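Local coordinates for protein prgH (PDB 4G2S) that probably builds part of the basal body of the Salmonella SPI-1 type III secretion system, here represented by its FHA-like domain, at residues A[58-63]-A[97-102]. Residues are numbered along the deposited sequence; the frame is centred on the assembly and turned at random.
Sequences HGGVNF and VGELLI
Two beta sheets face each other in this FHA-type domain, and here the tight hairpin of one sheet packs against the loop that enters strand 63-67 of the other. The hairpin joins strands 95-97 and 100-106 through a type II' turn, Val97 to Leu100, with Gly98 at phi/psi 47/-131 and Glu99 at -91/2; the backbone bonds Val97 N to Leu100 O (2.8 Å) and Leu100 N to Val97 O (2.9 Å) close it. The other backbone is extended except at Gly59 (81/17). CA atoms of Gly59 and Glu99 lie 4.9 Å apart, those of Val61 and Gly98 5.2 Å.

One direct hydrogen bond ties loop to turn: Glu99 N donates to Gly59 O at 2.9 Å. The same oxygen takes a CA-H...O contact from Gly98 CA (3.5 Å). A CB on Gly98 would strike Gly59 O and Val61 CG2, and one on Gly59 would hit Glu99 CB. A water accepts from Val61 N (3.0 Å) and donates to Val97 O (2.9 Å), bridging the backbones.

Farther in, Phe63 (chi1 p) drops its ring between the sheets, where it also stacks with Phe30 and touches Leu76. Val97 (t) sets CG2 over one ring face, a CH-pi contact 4.3 Å from the centroid; Leu100 (tp) meets the ring edge, and Ile102 (pt) brings CD1 to 3.9 Å from Phe63 CE1. The tightest side-chain approach in this cluster is Phe63 CD2 to Val97 CG1, 3.5 Å.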
# COMPACT_ATOMS: atom_id res chain seq x y z
N HIS A 58 10.27 -9.84 -17.86
CA HIS A 58 11.35 -9.71 -18.84
C HIS A 58 10.92 -9.05 -20.16
O HIS A 58 9.85 -9.33 -20.72
CB HIS A 58 11.97 -11.10 -19.09
CG HIS A 58 12.89 -11.18 -20.29
ND1 HIS A 58 12.43 -11.28 -21.55
CD2 HIS A 58 14.30 -11.21 -20.39
CE1 HIS A 58 13.46 -11.34 -22.42
NE2 HIS A 58 14.60 -11.31 -21.71
N GLY A 59 11.78 -8.18 -20.68
CA GLY A 59 11.59 -7.65 -22.04
C GLY A 59 10.58 -6.50 -22.10
O GLY A 59 10.09 -6.17 -23.19
N GLY A 60 10.27 -5.91 -20.95
CA GLY A 60 9.29 -4.82 -20.91
C GLY A 60 9.88 -3.54 -21.49
O GLY A 60 11.00 -3.17 -21.20
N VAL A 61 9.13 -2.86 -22.33
CA VAL A 61 9.51 -1.59 -22.89
C VAL A 61 8.34 -0.59 -22.67
O VAL A 61 7.23 -0.95 -22.99
CB VAL A 61 9.70 -1.68 -24.40
CG1 VAL A 61 10.00 -0.30 -24.98
CG2 VAL A 61 10.85 -2.64 -24.78
N ASN A 62 8.64 0.62 -22.21
CA ASN A 62 7.56 1.63 -21.99
C ASN A 62 7.13 2.15 -23.35
O ASN A 62 7.98 2.21 -24.30
CB ASN A 62 8.08 2.76 -21.13
CG ASN A 62 8.43 2.31 -19.67
OD1 ASN A 62 8.28 1.10 -19.29
ND2 ASN A 62 8.83 3.26 -18.84
N PHE A 63 5.88 2.51 -23.44
CA PHE A 63 5.43 3.05 -24.70
C PHE A 63 4.29 4.06 -24.51
O PHE A 63 3.64 4.02 -23.48
CB PHE A 63 5.04 1.93 -25.66
CG PHE A 63 3.88 1.09 -25.21
CD1 PHE A 63 2.60 1.37 -25.58
CD2 PHE A 63 4.12 -0.05 -24.44
CE1 PHE A 63 1.53 0.55 -25.22
CE2 PHE A 63 3.07 -0.87 -24.07
CZ PHE A 63 1.76 -0.56 -24.41
N VAL A 97 5.19 -4.94 -28.50
CA VAL A 97 6.08 -3.91 -27.91
C VAL A 97 7.00 -4.52 -26.92
O VAL A 97 6.55 -4.96 -25.84
CB VAL A 97 5.24 -2.82 -27.16
CG1 VAL A 97 6.07 -1.60 -26.90
CG2 VAL A 97 4.03 -2.43 -27.93
N GLY A 98 8.30 -4.54 -27.18
CA GLY A 98 9.19 -5.42 -26.45
C GLY A 98 8.57 -6.83 -26.39
O GLY A 98 8.14 -7.36 -27.44
N GLU A 99 8.51 -7.44 -25.21
CA GLU A 99 7.89 -8.79 -25.07
C GLU A 99 6.39 -8.71 -24.75
O GLU A 99 5.74 -9.74 -24.54
CB GLU A 99 8.60 -9.63 -23.99
CG GLU A 99 9.01 -11.01 -24.44
CD GLU A 99 10.26 -11.01 -25.31
OE1 GLU A 99 10.49 -10.00 -26.03
OE2 GLU A 99 10.99 -12.03 -25.31
N LEU A 100 5.83 -7.51 -24.66
CA LEU A 100 4.41 -7.38 -24.48
C LEU A 100 3.65 -7.48 -25.79
O LEU A 100 4.09 -6.94 -26.84
CB LEU A 100 4.10 -6.03 -23.82
CG LEU A 100 2.72 -5.85 -23.31
CD1 LEU A 100 2.43 -6.80 -22.14
CD2 LEU A 100 2.54 -4.39 -22.96
N LEU A 101 2.48 -8.10 -25.72
CA LEU A 101 1.57 -8.17 -26.87
C LEU A 101 0.21 -7.51 -26.53
O LEU A 101 -0.47 -7.85 -25.52
CB LEU A 101 1.45 -9.65 -27.29
CG LEU A 101 1.18 -10.04 -28.73
CD1 LEU A 101 1.07 -11.54 -28.86
CD2 LEU A 101 -0.13 -9.41 -29.13
N ILE A 102 -0.16 -6.51 -27.34
CA ILE A 102 -1.36 -5.75 -27.11
C ILE A 102 -2.17 -5.72 -28.36
O ILE A 102 -1.72 -6.06 -29.41
CB ILE A 102 -1.06 -4.27 -26.72
CG1 ILE A 102 -0.39 -3.53 -27.87
CG2 ILE A 102 -0.11 -4.19 -25.52
CD1 ILE A 102 -0.24 -2.03 -27.59
O HOH W 1 6.45 -3.69 -23.27